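PDB 5UR2: bifunctional protein PutA from Bdellovibrio bacteriovorus, which probably couples two steps of proline catabolism, oxidising proline with a flavin and then glutamate semialdehyde to glutamate with NAD(+). Local coordinates for residues 476-479 and 480-483; 576-579 and 580-584. All coordinates share one frame; numbering follows the deposited sequence.

Interaction 1 (476-479 with 480-483) is the first two turns of helix 476-491, and interaction 2 (576-579 with 580-584) is the C-terminal end of helix 572-583. Their centres are about 16 Å apart, and the two helices meet directly through M482, which packs against I576 and A577. M482 SD lies 3.5 Å from I576 CG2, while M482 CE reaches to 3.7 Å from A577 N. Both interactions lie on the same side of the chain's centre, interaction 1 partly buried and interaction 2 almost wholly buried. Neither belongs to the flavin pocket of the proline dehydrogenase barrel or to the predicted dehydrogenase residues E746 and C780.

Interaction 1 of 2, residues 476-479 and 480-483; sequences KADR and EKML
E480 N donates to K476 O at 3.0 Å, the first of four successive i to i+4 bonds that also tie K481 N to A477 O, M482 N to D478 O and L483 N to R479 O. The last is short and fairly straight, with L483 N 2.9 Å from R479 O and an N-H...O angle of 164°. Side chains lean on the same carbonyls: E480 CG lies 3.4 Å from K476 O, and L483 CG is equally close to R479 O. The carboxylate of E480 crosses the extended chain of K476 at a slant, with OE2 3.5 Å from CE; the ammonium itself stays 4.6 Å off, NZ to OE2, too far for a salt bridge. K481 bends at its last torsion (chi4 97°), leaving NZ 4.3 Å from D478 OD1, at most a weak, long-range attraction. In R479 the bend at chi3 (-59°) brings one face of the guanidinium against K476 CA, off centre toward the rim, and NH1 is satisfied by F473 O just before the helix. These are the first turns of an alpha-helix laid against helix 572-583, with K476, E480 and K481 exposed and M482 buried against I576, A577 and W587 of helices 572-583 and 587-611.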
ATOM      1  N   LYS B 476      25.594 -34.952  -0.067  1.00 23.35           N
ATOM      2  CA  LYS B 476      26.295 -35.632   1.016  1.00 25.16           C
ATOM      3  C   LYS B 476      27.025 -34.650   1.927  1.00 26.89           C
ATOM      4  O   LYS B 476      27.070 -34.843   3.150  1.00 28.38           O
ATOM      5  CB  LYS B 476      27.282 -36.638   0.435  1.00 23.74           C
ATOM      6  CG  LYS B 476      28.093 -37.381   1.473  1.00 26.41           C
ATOM      7  CD  LYS B 476      28.944 -38.451   0.812  1.00 33.93           C
ATOM      8  CE  LYS B 476      29.653 -39.289   1.846  1.00 37.65           C
ATOM      9  NZ  LYS B 476      30.320 -40.421   1.180  1.00 41.88           N
ATOM     10  N   ALA B 477      27.620 -33.603   1.350  1.00 24.29           N
ATOM     11  CA  ALA B 477      28.352 -32.630   2.156  1.00 30.61           C
ATOM     12  C   ALA B 477      27.447 -31.929   3.164  1.00 29.98           C
ATOM     13  O   ALA B 477      27.905 -31.544   4.247  1.00 33.54           O
ATOM     14  CB  ALA B 477      29.034 -31.602   1.253  1.00 28.13           C
ATOM     15  N   ASP B 478      26.172 -31.744   2.830  1.00 23.53           N
ATOM     16  CA  ASP B 478      25.268 -31.077   3.755  1.00 21.96           C
ATOM     17  C   ASP B 478      24.810 -32.017   4.865  1.00 27.53           C
ATOM     18  O   ASP B 478      24.639 -31.586   6.013  1.00 26.45           O
ATOM     19  CB  ASP B 478      24.109 -30.470   2.970  1.00 24.70           C
ATOM     20  CG  ASP B 478      24.552 -29.242   2.177  1.00 30.46           C
ATOM     21  OD1 ASP B 478      25.525 -28.583   2.619  1.00 31.89           O
ATOM     22  OD2 ASP B 478      23.959 -28.955   1.116  1.00 33.60           O
ATOM     23  N   ARG B 479      24.620 -33.303   4.558  1.00 23.73           N
ATOM     24  CA  ARG B 479      24.372 -34.270   5.626  1.00 28.70           C
ATOM     25  C   ARG B 479      25.541 -34.305   6.610  1.00 32.34           C
ATOM     26  O   ARG B 479      25.339 -34.367   7.831  1.00 32.23           O
ATOM     27  CB  ARG B 479      24.112 -35.670   5.042  1.00 20.04           C
ATOM     28  CG  ARG B 479      22.881 -35.753   4.140  1.00 20.73           C
ATOM     29  CD  ARG B 479      22.456 -37.197   3.823  1.00 27.16           C
ATOM     30  NE  ARG B 479      23.511 -37.946   3.154  1.00 28.53           N
ATOM     31  CZ  ARG B 479      23.735 -37.941   1.837  1.00 34.36           C
ATOM     32  NH1 ARG B 479      22.973 -37.230   1.009  1.00 16.71           N
ATOM     33  NH2 ARG B 479      24.735 -38.663   1.341  1.00 31.75           N
ATOM     34  N   GLU B 480      26.772 -34.243   6.097  1.00 30.55           N
ATOM     35  CA  GLU B 480      27.944 -34.308   6.963  1.00 31.05           C
ATOM     36  C   GLU B 480      28.036 -33.094   7.880  1.00 29.07           C
ATOM     37  O   GLU B 480      28.349 -33.238   9.067  1.00 31.91           O
ATOM     38  CB  GLU B 480      29.212 -34.437   6.123  1.00 26.65           C
ATOM     39  CG  GLU B 480      29.377 -35.798   5.478  1.00 39.60           C
ATOM     40  CD  GLU B 480      30.472 -35.814   4.418  1.00 48.68           C
ATOM     41  OE1 GLU B 480      30.857 -34.729   3.915  1.00 54.20           O
ATOM     42  OE2 GLU B 480      30.958 -36.919   4.103  1.00 49.75           O
ATOM     43  N   LYS B 481      27.786 -31.895   7.343  1.00 26.36           N
ATOM     44  CA  LYS B 481      27.767 -30.692   8.174  1.00 31.25           C
ATOM     45  C   LYS B 481      26.680 -30.776   9.229  1.00 27.55           C
ATOM     46  O   LYS B 481      26.864 -30.301  10.358  1.00 35.87           O
ATOM     47  CB  LYS B 481      27.570 -29.441   7.310  1.00 23.27           C
ATOM     48  CG  LYS B 481      28.802 -29.101   6.481  1.00 35.73           C
ATOM     49  CD  LYS B 481      28.612 -27.836   5.650  1.00 46.19           C
ATOM     50  CE  LYS B 481      29.854 -27.557   4.807  1.00 51.32           C
ATOM     51  NZ  LYS B 481      29.717 -28.059   3.423  1.00 53.35           N
ATOM     52  N   MET B 482      25.533 -31.361   8.872  1.00 26.84           N
ATOM     53  CA  MET B 482      24.443 -31.511   9.829  1.00 27.48           C
ATOM     54  C   MET B 482      24.854 -32.435  10.962  1.00 26.73           C
ATOM     55  O   MET B 482      24.649 -32.122  12.140  1.00 29.03           O
ATOM     56  CB  MET B 482      23.198 -32.049   9.122  1.00 20.69           C
ATOM     57  CG  MET B 482      21.950 -32.010   9.953  1.00 27.28           C
ATOM     58  SD  MET B 482      21.508 -30.280  10.289  1.00 27.61           S
ATOM     59  CE  MET B 482      21.931 -30.170  12.036  1.00 16.54           C
ATOM     60  N   LEU B 483      25.459 -33.575  10.616  1.00 25.72           N
ATOM     61  CA  LEU B 483      25.924 -34.515  11.632  1.00 26.22           C
ATOM     62  C   LEU B 483      27.057 -33.908  12.450  1.00 23.38           C
ATOM     63  O   LEU B 483      27.147 -34.131  13.661  1.00 27.24           O
ATOM     64  CB  LEU B 483      26.365 -35.826  10.966  1.00 24.42           C
ATOM     65  CG  LEU B 483      25.247 -36.672  10.336  1.00 24.75           C
ATOM     66  CD1 LEU B 483      25.779 -37.770   9.396  1.00 24.06           C
ATOM     67  CD2 LEU B 483      24.478 -37.340  11.463  1.00 19.52           C
TER

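Interaction 2 of 2, residues 576-579 and 580-584; sequences IATQ and VLEVG
E582 N and T578 O form a 2.9 Å hydrogen bond with an N-H...O angle of 163°, and V580 N binds I576 O at the same length and angle. L581 N to A577 O continues the series at 3.0 Å. The last bond of the set is poorer: V583 N stands 3.1 Å from Q579 O but above the carbonyl plane, 39° out of it. The polar side chains find their partners beyond the turn. Both carboxylate oxygens of E582 accept backbone N-H groups at the start of helix 671-684, OE2 from V672 and OE1 from V673, a two-point grip that fixes the rotation of the carboxylate. Its CG, anti to the backbone N (chi1 -172°), begins the extended chain that carries the group there. Q579 NE2 is held by D593 OD2 of helix 587-611, and T578 OG1 turns back to K574 O, one turn earlier in its own helix.

Here helix 572-583 of the aldehyde dehydrogenase-family region comes to its C-terminal end. G584 leaves helical geometry with positive phi, while its N still makes a weak bond to V580 O; the chain then turns toward helix 587-611.

Packing within the turn is modest. I576 and V580 meet obliquely through their methyls, CG2 to CG2 at 4.0 Å, and V580 CG2 also lies 3.5 Å from I576 O. On the next carbonyl, L581 CG rests 3.6 Å from A577 O, while E582 CB sits over T578 O. Farther out, V580 and L581 face helix 476-491 at L486, A489 and K490, I576 packs on A590 and I594, and V583 reaches V673.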
ATOM      1  N   ILE B 576      20.152 -25.125  13.021  1.00 20.56           N
ATOM      2  CA  ILE B 576      19.302 -26.306  12.886  1.00 22.53           C
ATOM      3  C   ILE B 576      19.499 -27.233  14.072  1.00 21.66           C
ATOM      4  O   ILE B 576      18.534 -27.672  14.714  1.00 22.88           O
ATOM      5  CB  ILE B 576      19.583 -27.042  11.566  1.00 16.83           C
ATOM      6  CG1 ILE B 576      19.116 -26.207  10.386  1.00 21.31           C
ATOM      7  CG2 ILE B 576      18.898 -28.405  11.563  1.00 15.75           C
ATOM      8  CD1 ILE B 576      19.517 -26.788   9.031  1.00 17.97           C
ATOM      9  N   ALA B 577      20.758 -27.530  14.391  1.00 16.38           N
ATOM     10  CA  ALA B 577      21.037 -28.498  15.444  1.00 22.50           C
ATOM     11  C   ALA B 577      20.376 -28.095  16.757  1.00 23.70           C
ATOM     12  O   ALA B 577      19.814 -28.947  17.458  1.00 21.14           O
ATOM     13  CB  ALA B 577      22.548 -28.672  15.620  1.00 21.46           C
ATOM     14  N   THR B 578      20.379 -26.793  17.078  1.00 20.46           N
ATOM     15  CA  THR B 578      19.758 -26.345  18.324  1.00 20.25           C
ATOM     16  C   THR B 578      18.267 -26.668  18.348  1.00 25.61           C
ATOM     17  O   THR B 578      17.718 -27.086  19.381  1.00 28.24           O
ATOM     18  CB  THR B 578      19.962 -24.844  18.518  1.00 20.75           C
ATOM     19  OG1 THR B 578      21.349 -24.537  18.401  1.00 26.22           O
ATOM     20  CG2 THR B 578      19.431 -24.396  19.928  1.00 21.54           C
ATOM     21  N   GLN B 579      17.592 -26.437  17.230  1.00 19.53           N
ATOM     22  CA  GLN B 579      16.166 -26.722  17.148  1.00 19.61           C
ATOM     23  C   GLN B 579      15.898 -28.220  17.169  1.00 17.77           C
ATOM     24  O   GLN B 579      14.903 -28.669  17.754  1.00 22.50           O
ATOM     25  CB  GLN B 579      15.579 -26.091  15.893  1.00 16.71           C
ATOM     26  CG  GLN B 579      15.797 -24.613  15.829  1.00 21.17           C
ATOM     27  CD  GLN B 579      14.810 -23.963  14.899  1.00 24.57           C
ATOM     28  OE1 GLN B 579      13.837 -24.598  14.489  1.00 24.39           O
ATOM     29  NE2 GLN B 579      15.056 -22.704  14.544  1.00 24.32           N
ATOM     30  N   VAL B 580      16.756 -29.011  16.530  1.00 17.96           N
ATOM     31  CA  VAL B 580      16.583 -30.461  16.586  1.00 17.50           C
ATOM     32  C   VAL B 580      16.627 -30.943  18.035  1.00 26.02           C
ATOM     33  O   VAL B 580      15.762 -31.707  18.482  1.00 25.64           O
ATOM     34  CB  VAL B 580      17.647 -31.165  15.724  1.00 23.22           C
ATOM     35  CG1 VAL B 580      17.691 -32.666  16.033  1.00 18.03           C
ATOM     36  CG2 VAL B 580      17.342 -30.930  14.259  1.00 19.66           C
ATOM     37  N   LEU B 581      17.607 -30.467  18.803  1.00 23.20           N
ATOM     38  CA  LEU B 581      17.825 -31.015  20.142  1.00 28.08           C
ATOM     39  C   LEU B 581      16.896 -30.398  21.191  1.00 27.03           C
ATOM     40  O   LEU B 581      16.379 -31.121  22.047  1.00 22.01           O
ATOM     41  CB  LEU B 581      19.293 -30.831  20.553  1.00 30.44           C
ATOM     42  CG  LEU B 581      20.349 -31.611  19.757  1.00 25.25           C
ATOM     43  CD1 LEU B 581      21.737 -31.177  20.141  1.00 27.66           C
ATOM     44  CD2 LEU B 581      20.183 -33.101  20.050  1.00 28.45           C
ATOM     45  N   GLU B 582      16.672 -29.076  21.156  1.00 18.65           N
ATOM     46  CA  GLU B 582      15.888 -28.442  22.214  1.00 27.84           C
ATOM     47  C   GLU B 582      14.388 -28.574  21.987  1.00 22.81           C
ATOM     48  O   GLU B 582      13.630 -28.720  22.947  1.00 22.21           O
ATOM     49  CB  GLU B 582      16.243 -26.955  22.347  1.00 28.70           C
ATOM     50  CG  GLU B 582      15.594 -26.312  23.554  1.00 29.29           C
ATOM     51  CD  GLU B 582      15.715 -24.793  23.585  1.00 35.96           C
ATOM     52  OE1 GLU B 582      15.940 -24.176  22.530  1.00 30.25           O
ATOM     53  OE2 GLU B 582      15.591 -24.200  24.680  1.00 36.36           O
ATOM     54  N   VAL B 583      13.932 -28.527  20.737  1.00 18.91           N
ATOM     55  CA  VAL B 583      12.501 -28.482  20.445  1.00 21.99           C
ATOM     56  C   VAL B 583      11.983 -29.763  19.786  1.00 23.28           C
ATOM     57  O   VAL B 583      10.760 -29.920  19.657  1.00 23.27           O
ATOM     58  CB  VAL B 583      12.161 -27.249  19.579  1.00 29.21           C
ATOM     59  CG1 VAL B 583      10.688 -26.959  19.583  1.00 34.29           C
ATOM     60  CG2 VAL B 583      12.914 -26.039  20.089  1.00 30.92           C
ATOM     61  N   GLY B 584      12.857 -30.697  19.399  1.00 25.40           N
ATOM     62  CA  GLY B 584      12.407 -31.907  18.726  1.00 18.67           C
ATOM     63  C   GLY B 584      12.019 -31.700  17.275  1.00 25.24           C
ATOM     64  O   GLY B 584      11.295 -32.522  16.704  1.00 28.66           O
TER